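Local coordinates for protein inactive glucansucrase (Lactobacillus reuteri, PDB 5JBD) that is an inactive glucansucrase, a member of glycosyl hydrolase family 70 built round a TIM-type barrel, and binds a calcium ion, at residues P693-F698 / D747-Q752; A253-W258 / T710-L715; N242-S247 / N751-F756. All blocks are in the same frame, centred on the assembly; numbering follows the deposited sequence.

Contact 1. Residues P693-F698 / D747-Q752; sequences PAYTPF and DIVMNQ. With CA (calcium ion), chain C.
A tyrosine hydroxyl makes the one hydrogen bond between 693-698 and 747-752, and it goes to main chain: Tyr695 OH donates to Asp747 O across 2.7 Å. The donor sits at 130° to the C=O bond and 29° out of the carbonyl plane, whereas the oxygen itself lies at the edge of the phenol ring, near the ring plane. The same hydroxyl rests 3.4 Å from Ile748 CA. Val749 CG2, anti to its own carbonyl carbon, touches Tyr695 CE2 at 3.9 Å and Pro693 CB at 4.1 Å. Pro693 and Asp747 lie side by side and point the same way, with Pro693 CD 3.7 Å from Asp747 CB. The carboxylate of Asp747 is gripped by residues beyond the contact: OD1 forms a salt bridge with Arg281, and OD2 is bonded by Tyr707 and Trp690. Farther along, Asn751 OD1 binds the calcium ion at 2.3 Å, and its ND2 donates to Gln752 OE1. Every touching residue is buried, so the phenol bond gives a partner to a buried carbonyl near the end of barrel strand 743-748, and ties the loop after strand 688-691 to the chain leading into the calcium site.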
ATOM      1  N   PRO A 693      -4.855   2.002   7.308  1.00 23.08           N
ATOM      2  CA  PRO A 693      -4.904   3.394   6.876  1.00 22.96           C
ATOM      3  C   PRO A 693      -6.373   3.838   6.810  1.00 24.11           C
ATOM      4  O   PRO A 693      -7.186   3.211   6.125  1.00 24.60           O
ATOM      5  CB  PRO A 693      -4.277   3.349   5.471  1.00 22.74           C
ATOM      6  CG  PRO A 693      -4.505   1.949   5.010  1.00 22.67           C
ATOM      7  CD  PRO A 693      -4.319   1.130   6.247  1.00 22.61           C
ATOM      8  N   ALA A 694      -6.702   4.893   7.552  1.00 24.91           N
ATOM      9  CA  ALA A 694      -8.086   5.216   7.861  1.00 25.10           C
ATOM     10  C   ALA A 694      -8.687   6.263   6.915  1.00 26.65           C
ATOM     11  O   ALA A 694      -9.838   6.646   7.077  1.00 27.33           O
ATOM     12  CB  ALA A 694      -8.169   5.686   9.304  1.00 26.05           C
ATOM     13  N   TYR A 695      -7.934   6.647   5.888  1.00 26.11           N
ATOM     14  CA  TYR A 695      -8.221   7.795   5.023  1.00 27.30           C
ATOM     15  C   TYR A 695      -9.384   7.442   4.102  1.00 28.28           C
ATOM     16  O   TYR A 695      -9.681   6.256   3.891  1.00 26.31           O
ATOM     17  CB  TYR A 695      -6.952   8.185   4.226  1.00 27.27           C
ATOM     18  CG  TYR A 695      -5.720   8.071   5.105  1.00 27.07           C
ATOM     19  CD1 TYR A 695      -5.546   8.932   6.187  1.00 27.29           C
ATOM     20  CD2 TYR A 695      -4.805   7.030   4.942  1.00 26.84           C
ATOM     21  CE1 TYR A 695      -4.474   8.798   7.042  1.00 25.67           C
ATOM     22  CE2 TYR A 695      -3.730   6.898   5.801  1.00 26.75           C
ATOM     23  CZ  TYR A 695      -3.580   7.783   6.857  1.00 26.30           C
ATOM     24  OH  TYR A 695      -2.512   7.673   7.725  1.00 25.13           O
ATOM     25  N   THR A 696     -10.060   8.472   3.587  1.00 29.89           N
ATOM     26  CA  THR A 696     -11.185   8.284   2.666  1.00 31.06           C
ATOM     27  C   THR A 696     -10.711   7.558   1.417  1.00 29.16           C
ATOM     28  O   THR A 696      -9.844   8.058   0.716  1.00 29.71           O
ATOM     29  CB  THR A 696     -11.797   9.637   2.234  1.00 34.39           C
ATOM     30  OG1 THR A 696     -12.211  10.357   3.399  1.00 36.32           O
ATOM     31  CG2 THR A 696     -13.014   9.423   1.299  1.00 36.12           C
ATOM     32  N   PRO A 697     -11.262   6.373   1.143  1.00 29.50           N
ATOM     33  CA  PRO A 697     -10.769   5.604   0.008  1.00 30.02           C
ATOM     34  C   PRO A 697     -11.257   6.130  -1.336  1.00 31.63           C
ATOM     35  O   PRO A 697     -12.368   6.645  -1.426  1.00 30.66           O
ATOM     36  CB  PRO A 697     -11.340   4.204   0.267  1.00 30.90           C
ATOM     37  CG  PRO A 697     -12.595   4.449   1.030  1.00 31.04           C
ATOM     38  CD  PRO A 697     -12.293   5.636   1.901  1.00 31.05           C
ATOM     39  N   PHE A 698     -10.420   6.003  -2.356  1.00 30.32           N
ATOM     40  CA  PHE A 698     -10.825   6.131  -3.744  1.00 31.30           C
ATOM     41  C   PHE A 698     -11.834   5.015  -4.023  1.00 32.73           C
ATOM     42  O   PHE A 698     -11.527   3.819  -3.853  1.00 29.61           O
ATOM     43  CB  PHE A 698      -9.586   5.992  -4.633  1.00 32.20           C
ATOM     44  CG  PHE A 698      -9.848   6.052  -6.120  1.00 33.17           C
ATOM     45  CD1 PHE A 698     -10.782   6.931  -6.672  1.00 35.42           C
ATOM     46  CD2 PHE A 698      -9.102   5.249  -6.980  1.00 35.59           C
ATOM     47  CE1 PHE A 698     -10.976   6.988  -8.046  1.00 34.23           C
ATOM     48  CE2 PHE A 698      -9.292   5.306  -8.352  1.00 35.86           C
ATOM     49  CZ  PHE A 698     -10.237   6.175  -8.881  1.00 35.17           C
ATOM     50  N   ASP A 747      -1.310   3.516  10.296  1.00 21.49           N
ATOM     51  CA  ASP A 747      -0.608   3.309   9.046  1.00 21.43           C
ATOM     52  C   ASP A 747      -0.573   4.645   8.319  1.00 21.96           C
ATOM     53  O   ASP A 747      -1.599   5.096   7.814  1.00 22.68           O
ATOM     54  CB  ASP A 747      -1.378   2.264   8.216  1.00 22.34           C
ATOM     55  CG  ASP A 747      -0.504   1.488   7.263  1.00 22.24           C
ATOM     56  OD1 ASP A 747       0.418   2.090   6.683  1.00 23.19           O
ATOM     57  OD2 ASP A 747      -0.759   0.257   7.094  1.00 22.78           O
ATOM     58  N   ILE A 748       0.596   5.277   8.278  1.00 21.40           N
ATOM     59  CA  ILE A 748       0.760   6.599   7.644  1.00 22.50           C
ATOM     60  C   ILE A 748       1.366   6.372   6.267  1.00 23.43           C
ATOM     61  O   ILE A 748       2.305   5.588   6.130  1.00 23.66           O
ATOM     62  CB  ILE A 748       1.561   7.612   8.515  1.00 22.11           C
ATOM     63  CG1 ILE A 748       1.525   9.016   7.878  1.00 22.18           C
ATOM     64  CG2 ILE A 748       3.008   7.160   8.770  1.00 22.77           C
ATOM     65  CD1 ILE A 748       2.118  10.096   8.748  1.00 21.95           C
ATOM     66  N   VAL A 749       0.816   7.062   5.262  1.00 22.91           N
ATOM     67  CA  VAL A 749       1.045   6.725   3.854  1.00 24.07           C
ATOM     68  C   VAL A 749       1.520   7.952   3.083  1.00 24.67           C
ATOM     69  O   VAL A 749       0.713   8.657   2.471  1.00 22.95           O
ATOM     70  CB  VAL A 749      -0.238   6.170   3.204  1.00 25.96           C
ATOM     71  CG1 VAL A 749       0.019   5.713   1.764  1.00 26.22           C
ATOM     72  CG2 VAL A 749      -0.786   5.020   4.041  1.00 26.29           C
ATOM     73  N   MET A 750       2.837   8.195   3.117  1.00 23.70           N
ATOM     74  CA  MET A 750       3.447   9.360   2.450  1.00 23.23           C
ATOM     75  C   MET A 750       3.826   9.133   0.989  1.00 22.35           C
ATOM     76  O   MET A 750       4.158  10.097   0.301  1.00 22.59           O
ATOM     77  CB  MET A 750       4.678   9.858   3.224  1.00 23.16           C
ATOM     78  CG  MET A 750       4.342  10.525   4.553  1.00 25.02           C
ATOM     79  SD  MET A 750       5.772  11.022   5.556  1.00 25.81           S
ATOM     80  CE  MET A 750       6.139   9.465   6.395  1.00 26.97           C
ATOM     81  N   ASN A 751       3.767   7.898   0.490  1.00 21.99           N
ATOM     82  CA  ASN A 751       4.338   7.640  -0.826  1.00 21.98           C
ATOM     83  C   ASN A 751       3.477   8.159  -1.966  1.00 23.03           C
ATOM     84  O   ASN A 751       4.019   8.749  -2.900  1.00 21.43           O
ATOM     85  CB  ASN A 751       4.620   6.175  -1.075  1.00 22.18           C
ATOM     86  CG  ASN A 751       5.238   5.939  -2.448  1.00 22.15           C
ATOM     87  OD1 ASN A 751       6.376   6.360  -2.729  1.00 23.80           O
ATOM     88  ND2 ASN A 751       4.482   5.288  -3.323  1.00 23.60           N
ATOM     89  N   GLN A 752       2.174   7.869  -1.912  1.00 24.10           N
ATOM     90  CA  GLN A 752       1.264   8.195  -3.018  1.00 26.29           C
ATOM     91  C   GLN A 752      -0.146   8.574  -2.580  1.00 27.11           C
ATOM     92  O   GLN A 752      -0.593   8.193  -1.502  1.00 25.88           O
ATOM     93  CB  GLN A 752       1.149   7.029  -4.014  1.00 25.67           C
ATOM     94  CG  GLN A 752       0.178   5.909  -3.615  1.00 26.91           C
ATOM     95  CD  GLN A 752       0.707   4.990  -2.513  1.00 27.93           C
ATOM     96  OE1 GLN A 752       1.890   4.682  -2.468  1.00 26.92           O
ATOM     97  NE2 GLN A 752      -0.182   4.538  -1.638  1.00 27.45           N
TER
HETATM   98 CA    CA C1701       7.950   7.563  -3.842  1.00 22.75          CA
HETATM   99  O   HOH W   1       6.861   9.321  -2.607  1.00 26.28           O

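Contact 2. Residues A253-W258 / T710-L715; sequences AENLNW and TDRYNL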
ATOM      1  N   ALA A 253       7.280  19.802   5.386  1.00 26.16           N
ATOM      2  CA  ALA A 253       6.539  20.487   6.441  1.00 26.19           C
ATOM      3  C   ALA A 253       5.101  19.967   6.549  1.00 26.65           C
ATOM      4  O   ALA A 253       4.602  19.756   7.656  1.00 27.69           O
ATOM      5  CB  ALA A 253       6.561  21.999   6.227  1.00 27.20           C
ATOM      6  N   GLU A 254       4.440  19.733   5.417  1.00 26.38           N
ATOM      7  CA  GLU A 254       3.082  19.155   5.431  1.00 27.11           C
ATOM      8  C   GLU A 254       3.006  17.758   6.085  1.00 26.58           C
ATOM      9  O   GLU A 254       2.024  17.450   6.772  1.00 26.25           O
ATOM     10  CB  GLU A 254       2.448  19.172   4.017  1.00 26.98           C
ATOM     11  CG  GLU A 254       1.127  18.410   3.830  1.00 26.94           C
ATOM     12  CD  GLU A 254      -0.004  18.824   4.766  1.00 28.16           C
ATOM     13  OE1 GLU A 254       0.051  19.918   5.373  1.00 29.68           O
ATOM     14  OE2 GLU A 254      -0.972  18.034   4.891  1.00 27.46           O
ATOM     15  N   ASN A 255       4.029  16.925   5.906  1.00 27.30           N
ATOM     16  CA  ASN A 255       4.061  15.608   6.590  1.00 25.97           C
ATOM     17  C   ASN A 255       4.083  15.766   8.114  1.00 25.76           C
ATOM     18  O   ASN A 255       3.385  15.023   8.828  1.00 24.57           O
ATOM     19  CB  ASN A 255       5.258  14.761   6.136  1.00 26.93           C
ATOM     20  CG  ASN A 255       5.159  14.333   4.686  1.00 27.18           C
ATOM     21  OD1 ASN A 255       4.058  14.138   4.141  1.00 27.66           O
ATOM     22  ND2 ASN A 255       6.314  14.181   4.051  1.00 26.19           N
ATOM     23  N   LEU A 256       4.852  16.750   8.594  1.00 24.46           N
ATOM     24  CA  LEU A 256       4.909  17.076  10.017  1.00 24.67           C
ATOM     25  C   LEU A 256       3.541  17.507  10.527  1.00 25.61           C
ATOM     26  O   LEU A 256       3.111  17.046  11.589  1.00 27.49           O
ATOM     27  CB  LEU A 256       5.962  18.154  10.304  1.00 25.35           C
ATOM     28  CG  LEU A 256       7.404  17.751  10.029  1.00 24.89           C
ATOM     29  CD1 LEU A 256       8.333  18.939  10.169  1.00 26.01           C
ATOM     30  CD2 LEU A 256       7.841  16.637  10.961  1.00 25.29           C
ATOM     31  N   ASN A 257       2.864  18.365   9.764  1.00 26.15           N
ATOM     32  CA  ASN A 257       1.468  18.751  10.031  1.00 26.77           C
ATOM     33  C   ASN A 257       0.558  17.534  10.165  1.00 26.37           C
ATOM     34  O   ASN A 257      -0.222  17.431  11.109  1.00 26.64           O
ATOM     35  CB  ASN A 257       0.937  19.655   8.910  1.00 26.84           C
ATOM     36  CG  ASN A 257      -0.324  20.385   9.307  1.00 27.64           C
ATOM     37  OD1 ASN A 257      -0.262  21.428   9.960  1.00 27.46           O
ATOM     38  ND2 ASN A 257      -1.477  19.845   8.922  1.00 27.07           N
ATOM     39  N   TRP A 258       0.665  16.628   9.199  1.00 25.33           N
ATOM     40  CA  TRP A 258      -0.161  15.416   9.134  1.00 24.96           C
ATOM     41  C   TRP A 258       0.100  14.482  10.318  1.00 23.94           C
ATOM     42  O   TRP A 258      -0.831  13.940  10.924  1.00 22.13           O
ATOM     43  CB  TRP A 258       0.127  14.677   7.821  1.00 25.34           C
ATOM     44  CG  TRP A 258      -0.858  13.610   7.423  1.00 25.95           C
ATOM     45  CD1 TRP A 258      -2.164  13.499   7.801  1.00 26.22           C
ATOM     46  CD2 TRP A 258      -0.622  12.542   6.497  1.00 25.99           C
ATOM     47  NE1 TRP A 258      -2.744  12.418   7.188  1.00 25.44           N
ATOM     48  CE2 TRP A 258      -1.820  11.819   6.378  1.00 26.21           C
ATOM     49  CE3 TRP A 258       0.491  12.126   5.770  1.00 25.28           C
ATOM     50  CZ2 TRP A 258      -1.935  10.688   5.564  1.00 26.03           C
ATOM     51  CZ3 TRP A 258       0.375  11.017   4.947  1.00 26.30           C
ATOM     52  CH2 TRP A 258      -0.832  10.314   4.846  1.00 25.27           C
ATOM     53  N   THR A 710      -8.074   9.641  -1.379  1.00 34.63           N
ATOM     54  CA  THR A 710      -8.349  10.938  -1.973  1.00 38.19           C
ATOM     55  C   THR A 710      -8.284  12.080  -0.963  1.00 37.66           C
ATOM     56  O   THR A 710      -8.270  13.239  -1.374  1.00 42.48           O
ATOM     57  CB  THR A 710      -9.764  10.944  -2.608  1.00 38.42           C
ATOM     58  OG1 THR A 710     -10.750  10.619  -1.610  1.00 37.57           O
ATOM     59  CG2 THR A 710      -9.848   9.915  -3.728  1.00 38.84           C
ATOM     60  N   ASP A 711      -8.292  11.763   0.339  1.00 33.40           N
ATOM     61  CA  ASP A 711      -8.303  12.780   1.399  1.00 33.39           C
ATOM     62  C   ASP A 711      -7.574  12.245   2.642  1.00 29.53           C
ATOM     63  O   ASP A 711      -8.058  11.331   3.299  1.00 28.74           O
ATOM     64  CB  ASP A 711      -9.759  13.187   1.740  1.00 33.22           C
ATOM     65  CG  ASP A 711      -9.849  14.441   2.607  1.00 35.34           C
ATOM     66  OD1 ASP A 711      -8.957  14.685   3.462  1.00 33.33           O
ATOM     67  OD2 ASP A 711     -10.830  15.218   2.438  1.00 32.74           O
ATOM     68  N   ARG A 712      -6.422  12.845   2.945  1.00 28.35           N
ATOM     69  CA  ARG A 712      -5.539  12.409   4.039  1.00 27.64           C
ATOM     70  C   ARG A 712      -6.038  12.793   5.435  1.00 27.35           C
ATOM     71  O   ARG A 712      -5.552  12.255   6.432  1.00 29.28           O
ATOM     72  CB  ARG A 712      -4.151  13.019   3.875  1.00 27.83           C
ATOM     73  CG  ARG A 712      -3.314  12.445   2.745  1.00 27.14           C
ATOM     74  CD  ARG A 712      -1.968  13.149   2.754  1.00 28.18           C
ATOM     75  NE  ARG A 712      -0.951  12.513   1.925  1.00 28.52           N
ATOM     76  CZ  ARG A 712       0.338  12.871   1.905  1.00 29.05           C
ATOM     77  NH1 ARG A 712       0.786  13.874   2.659  1.00 29.19           N
ATOM     78  NH2 ARG A 712       1.181  12.217   1.120  1.00 29.90           N
ATOM     79  N   TYR A 713      -6.997  13.714   5.509  1.00 27.95           N
ATOM     80  CA  TYR A 713      -7.511  14.193   6.789  1.00 27.88           C
ATOM     81  C   TYR A 713      -8.931  13.759   7.122  1.00 29.42           C
ATOM     82  O   TYR A 713      -9.301  13.807   8.289  1.00 33.03           O
ATOM     83  CB  TYR A 713      -7.409  15.718   6.848  1.00 27.87           C
ATOM     84  CG  TYR A 713      -5.980  16.196   6.896  1.00 26.22           C
ATOM     85  CD1 TYR A 713      -5.259  16.442   5.726  1.00 25.22           C
ATOM     86  CD2 TYR A 713      -5.330  16.383   8.110  1.00 26.40           C
ATOM     87  CE1 TYR A 713      -3.938  16.870   5.775  1.00 24.47           C
ATOM     88  CE2 TYR A 713      -4.007  16.817   8.161  1.00 26.04           C
ATOM     89  CZ  TYR A 713      -3.318  17.060   6.993  1.00 24.02           C
ATOM     90  OH  TYR A 713      -2.008  17.484   7.077  1.00 25.35           O
ATOM     91  N   ASN A 714      -9.724  13.367   6.128  1.00 28.84           N
ATOM     92  CA  ASN A 714     -11.086  12.901   6.378  1.00 29.96           C
ATOM     93  C   ASN A 714     -11.003  11.404   6.630  1.00 27.66           C
ATOM     94  O   ASN A 714     -10.832  10.630   5.692  1.00 28.00           O
ATOM     95  CB  ASN A 714     -11.992  13.227   5.169  1.00 30.94           C
ATOM     96  CG  ASN A 714     -13.457  12.870   5.395  1.00 32.94           C
ATOM     97  OD1 ASN A 714     -13.801  11.997   6.197  1.00 33.66           O
ATOM     98  ND2 ASN A 714     -14.339  13.578   4.696  1.00 35.59           N
ATOM     99  N   LEU A 715     -11.167  10.995   7.889  1.00 27.85           N
ATOM    100  CA  LEU A 715     -11.176   9.566   8.252  1.00 28.07           C
ATOM    101  C   LEU A 715     -12.590   8.965   8.354  1.00 29.15           C
ATOM    102  O   LEU A 715     -12.810   7.980   9.062  1.00 27.77           O
ATOM    103  CB  LEU A 715     -10.358   9.298   9.536  1.00 29.26           C
ATOM    104  CG  LEU A 715      -8.807   9.403   9.536  1.00 30.68           C
ATOM    105  CD1 LEU A 715      -8.298  10.380   8.506  1.00 31.00           C
ATOM    106  CD2 LEU A 715      -8.122   9.651  10.885  1.00 30.28           C
TER
HETATM  107  O   HOH W   2      -0.496  15.359   4.558  1.00 36.28           O
HETATM  108  O   HOH W   3       3.859  13.014   1.833  1.00 23.27           O
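Trp258 CG stands anti to the backbone N (chi1 -165°), while Arg712, extended from CG to NE, runs across the indole at about a right angle. The aliphatic chain lies on one face: Arg712 CD is 3.6 Å from the centroid of the Trp258 six-membered ring, almost straight above it. The guanidinium then lies flat on the same indole, its plane within 6° of it and the centres 4.2 Å apart, a stacked cation-pi pair. The indole is also tied to the backbone, since Trp258 NE1 donates to Arg712 O at 2.9 Å, from above the carbonyl plane.

Tyr713 points its hydroxyl at the helix. It meets Glu254 tip to tip, with a very short bond of 2.5 Å from Tyr713 OH to Glu254 OE2, which lies in the ring plane at its edge. Asn257 ND2 donates to the same Tyr713 OH at 3.0 Å, the Asn257 side chain crossing Tyr713 at about a right angle, while its OD1 accepts from Tyr804 N. The phenol is thus donor and acceptor at once. Over its face comes the edge of Trp258, the five-membered ring centroid 4.9 Å from that of Tyr713 and the planes at 50°.

Water 2 couples the two charges, 2.7 Å from both Glu254 OE2 and Arg712 NH1, and lies over the indole face that Arg712 covers. Such a bridge would be expected to stabilise both ions in this buried setting. Asp711 OD1 accepts from Tyr713 N, an Asx turn, and from Asn714 N, which extends it to an Asx motif. The result is helix 249-263 docked on the long excursion between strand 688-691 and helix 727-739, a beta-alpha connection of the kind that TIM barrels elaborate.

Contact 3. Residues N242-S247 / N751-F756; sequences NDIDNS and NQMIGF. With CA (calcium ion), chain C.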
ATOM      1  N   ASN A 242      -0.168   8.502  -7.838  1.00 24.84           N
ATOM      2  CA  ASN A 242       0.527   9.769  -7.941  1.00 25.18           C
ATOM      3  C   ASN A 242       1.593   9.807  -6.865  1.00 24.45           C
ATOM      4  O   ASN A 242       1.277   9.930  -5.682  1.00 25.56           O
ATOM      5  CB  ASN A 242      -0.428  10.953  -7.762  1.00 24.69           C
ATOM      6  CG  ASN A 242      -1.412  11.087  -8.913  1.00 25.64           C
ATOM      7  OD1 ASN A 242      -2.316  10.267  -9.068  1.00 23.73           O
ATOM      8  ND2 ASN A 242      -1.248  12.134  -9.718  1.00 25.68           N
ATOM      9  N   ASP A 243       2.851   9.762  -7.277  1.00 24.52           N
ATOM     10  CA  ASP A 243       3.969   9.682  -6.335  1.00 24.27           C
ATOM     11  C   ASP A 243       4.263  11.059  -5.745  1.00 25.11           C
ATOM     12  O   ASP A 243       4.539  12.009  -6.482  1.00 27.39           O
ATOM     13  CB  ASP A 243       5.218   9.136  -7.028  1.00 24.22           C
ATOM     14  CG  ASP A 243       6.301   8.713  -6.035  1.00 23.10           C
ATOM     15  OD1 ASP A 243       6.102   7.687  -5.381  1.00 23.25           O
ATOM     16  OD2 ASP A 243       7.330   9.402  -5.891  1.00 22.58           O
ATOM     17  N   ILE A 244       4.205  11.169  -4.420  1.00 24.32           N
ATOM     18  CA  ILE A 244       4.402  12.460  -3.757  1.00 24.66           C
ATOM     19  C   ILE A 244       5.890  12.802  -3.686  1.00 25.95           C
ATOM     20  O   ILE A 244       6.717  11.945  -3.339  1.00 26.70           O
ATOM     21  CB  ILE A 244       3.774  12.470  -2.355  1.00 24.39           C
ATOM     22  CG1 ILE A 244       2.273  12.147  -2.423  1.00 24.95           C
ATOM     23  CG2 ILE A 244       4.010  13.813  -1.668  1.00 25.03           C
ATOM     24  CD1 ILE A 244       1.427  13.120  -3.231  1.00 25.97           C
ATOM     25  N   ASP A 245       6.235  14.050  -4.021  1.00 26.56           N
ATOM     26  CA  ASP A 245       7.623  14.507  -3.940  1.00 26.07           C
ATOM     27  C   ASP A 245       8.012  14.829  -2.484  1.00 26.15           C
ATOM     28  O   ASP A 245       7.947  15.977  -2.041  1.00 25.00           O
ATOM     29  CB  ASP A 245       7.901  15.700  -4.840  1.00 26.94           C
ATOM     30  CG  ASP A 245       9.351  16.151  -4.771  1.00 27.53           C
ATOM     31  OD1 ASP A 245      10.204  15.394  -4.235  1.00 27.36           O
ATOM     32  OD2 ASP A 245       9.660  17.251  -5.269  1.00 26.38           O
ATOM     33  N   ASN A 246       8.472  13.801  -1.781  1.00 26.53           N
ATOM     34  CA  ASN A 246       8.914  13.941  -0.387  1.00 26.23           C
ATOM     35  C   ASN A 246      10.313  14.578  -0.217  1.00 25.82           C
ATOM     36  O   ASN A 246      10.797  14.688   0.910  1.00 25.07           O
ATOM     37  CB  ASN A 246       8.791  12.589   0.343  1.00 26.72           C
ATOM     38  CG  ASN A 246       7.337  12.239   0.690  1.00 26.73           C
ATOM     39  OD1 ASN A 246       6.726  12.884   1.554  1.00 28.56           O
ATOM     40  ND2 ASN A 246       6.781  11.230   0.041  1.00 26.22           N
ATOM     41  N   SER A 247      10.947  15.009  -1.311  1.00 25.11           N
ATOM     42  CA  SER A 247      12.137  15.889  -1.247  1.00 25.90           C
ATOM     43  C   SER A 247      11.763  17.386  -1.211  1.00 26.85           C
ATOM     44  O   SER A 247      12.621  18.222  -0.932  1.00 28.85           O
ATOM     45  CB  SER A 247      13.052  15.645  -2.436  1.00 25.19           C
ATOM     46  OG  SER A 247      12.516  16.200  -3.631  1.00 26.61           O
ATOM     47  N   ASN A 751       3.767   7.898   0.490  1.00 21.99           N
ATOM     48  CA  ASN A 751       4.338   7.640  -0.826  1.00 21.98           C
ATOM     49  C   ASN A 751       3.477   8.159  -1.966  1.00 23.03           C
ATOM     50  O   ASN A 751       4.019   8.749  -2.900  1.00 21.43           O
ATOM     51  CB  ASN A 751       4.620   6.175  -1.075  1.00 22.18           C
ATOM     52  CG  ASN A 751       5.238   5.939  -2.448  1.00 22.15           C
ATOM     53  OD1 ASN A 751       6.376   6.360  -2.729  1.00 23.80           O
ATOM     54  ND2 ASN A 751       4.482   5.288  -3.323  1.00 23.60           N
ATOM     55  N   GLN A 752       2.174   7.869  -1.912  1.00 24.10           N
ATOM     56  CA  GLN A 752       1.264   8.195  -3.018  1.00 26.29           C
ATOM     57  C   GLN A 752      -0.146   8.574  -2.580  1.00 27.11           C
ATOM     58  O   GLN A 752      -0.593   8.193  -1.502  1.00 25.88           O
ATOM     59  CB  GLN A 752       1.149   7.029  -4.014  1.00 25.67           C
ATOM     60  CG  GLN A 752       0.178   5.909  -3.615  1.00 26.91           C
ATOM     61  CD  GLN A 752       0.707   4.990  -2.513  1.00 27.93           C
ATOM     62  OE1 GLN A 752       1.890   4.682  -2.468  1.00 26.92           O
ATOM     63  NE2 GLN A 752      -0.182   4.538  -1.638  1.00 27.45           N
ATOM     64  N   MET A 753      -0.817   9.314  -3.462  1.00 27.98           N
ATOM     65  CA  MET A 753      -2.269   9.494  -3.425  1.00 28.83           C
ATOM     66  C   MET A 753      -2.835   8.976  -4.743  1.00 28.61           C
ATOM     67  O   MET A 753      -2.130   8.940  -5.761  1.00 27.60           O
ATOM     68  CB  MET A 753      -2.611  10.968  -3.193  1.00 31.09           C
ATOM     69  CG  MET A 753      -2.086  11.505  -1.861  1.00 32.14           C
ATOM     70  SD  MET A 753      -2.676  13.163  -1.438  1.00 34.32           S
ATOM     71  CE  MET A 753      -4.398  12.835  -1.120  1.00 32.49           C
ATOM     72  N   ILE A 754      -4.085   8.519  -4.716  1.00 29.08           N
ATOM     73  CA  ILE A 754      -4.739   7.958  -5.899  1.00 30.15           C
ATOM     74  C   ILE A 754      -6.211   8.366  -5.890  1.00 30.23           C
ATOM     75  O   ILE A 754      -6.878   8.270  -4.859  1.00 29.01           O
ATOM     76  CB  ILE A 754      -4.641   6.409  -5.977  1.00 32.19           C
ATOM     77  CG1 ILE A 754      -3.197   5.942  -5.740  1.00 33.50           C
ATOM     78  CG2 ILE A 754      -5.099   5.899  -7.350  1.00 35.11           C
ATOM     79  CD1 ILE A 754      -2.950   4.437  -5.767  1.00 34.83           C
ATOM     80  N   GLY A 755      -6.691   8.789  -7.055  1.00 30.08           N
ATOM     81  CA  GLY A 755      -8.106   9.082  -7.279  1.00 31.66           C
ATOM     82  C   GLY A 755      -8.432  10.564  -7.337  1.00 31.80           C
ATOM     83  O   GLY A 755      -9.570  10.937  -7.074  1.00 31.12           O
ATOM     84  N   PHE A 756      -7.447  11.408  -7.667  1.00 31.82           N
ATOM     85  CA  PHE A 756      -7.689  12.846  -7.845  1.00 31.53           C
ATOM     86  C   PHE A 756      -8.720  13.050  -8.954  1.00 31.27           C
ATOM     87  O   PHE A 756      -8.685  12.351  -9.967  1.00 31.93           O
ATOM     88  CB  PHE A 756      -6.406  13.606  -8.211  1.00 30.49           C
ATOM     89  CG  PHE A 756      -5.382  13.684  -7.105  1.00 30.30           C
ATOM     90  CD1 PHE A 756      -5.694  14.262  -5.876  1.00 31.04           C
ATOM     91  CD2 PHE A 756      -4.081  13.222  -7.309  1.00 30.44           C
ATOM     92  CE1 PHE A 756      -4.741  14.352  -4.866  1.00 31.55           C
ATOM     93  CE2 PHE A 756      -3.125  13.309  -6.301  1.00 29.46           C
ATOM     94  CZ  PHE A 756      -3.453  13.877  -5.078  1.00 30.19           C
TER
HETATM   95 CA    CA C1701       7.950   7.563  -3.842  1.00 22.75          CA
HETATM   96  O   HOH W   4      -5.178  10.144  -9.244  1.00 29.44           O
HETATM   97  O   HOH W   5       4.703   5.621  -6.470  1.00 22.96           O
HETATM   98  O   HOH W   1       6.861   9.321  -2.607  1.00 26.28           O
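Asn242 meets both Met753 and Phe756, and its side chain can be followed outward. CB lies 3.3 Å from Met753 O. CG, anti to the carbonyl carbon (chi1 -68°), comes to the edge of the Phe756 ring, in its plane and 3.8 Å from Phe756 CD2; the amide stands at 83° to that ring. At the tip, OD1 accepts from water 4 at 2.9 Å, and that water in turn accepts from Gly755 N; ND2 turns to Gln841 OE1, on the adjoining strand 841-845, and to Tyr789 O.

The backbones of the two segments pair antiparallel. Asn242 and Met753 form a hydrogen-bonded pair, with Asn242 N 2.9 Å from Met753 O and the return bond from Met753 N to Asn242 O; Ile244 N donates nearly straight to Asn751 O. On the face that carries Met753, its CG is 4.1 Å from Ile244 CD1.

Asp243 and Gln752 form the adjoining non-hydrogen-bonded pair, and here the calcium ion enters. Asp243 grips it with both oxygens, OD1 at 2.4 Å and OD2 at 2.8 Å, alongside Asn751 OD1. Water 1 is a further ligand and donates to Ile244 O and Asn751 O, while Glu237 O and Asn287 O add main-chain ligands. Asp243 OD1 and Asn751 OD1 come within 3.0 Å of each other as fellow ligands, not as a hydrogen bond. The cation probably offsets their repulsion, so that ion and strand pairing together fasten two segments some 500 residues apart in the chain.

Along the chain the order is 242-247, 253-258, 693-698, 710-715, 747-752 and 751-756, so contact 2 is nested in the loop closed by contact 3 and interleaves with contact 1. The three centres lie about 9 to 12 Å apart. Contact 1 stands at the end of strand 743-748 of the parallel barrel sheet, while contact 3 pairs strands 242-244 and 752-753 at the margin of an antiparallel sheet; Asn751 and Gln752 belong to both. Contact 2 adds helix 249-263, which follows strand 242-244. Hydrogen bonds from Asn255 ND2 to Asn246 OD1 and from Thr696 OG1 to Asn714 O join contact 2 to contacts 3 and 1. Barrel strand, helix, sheet edge and calcium site thus meet in one largely buried region.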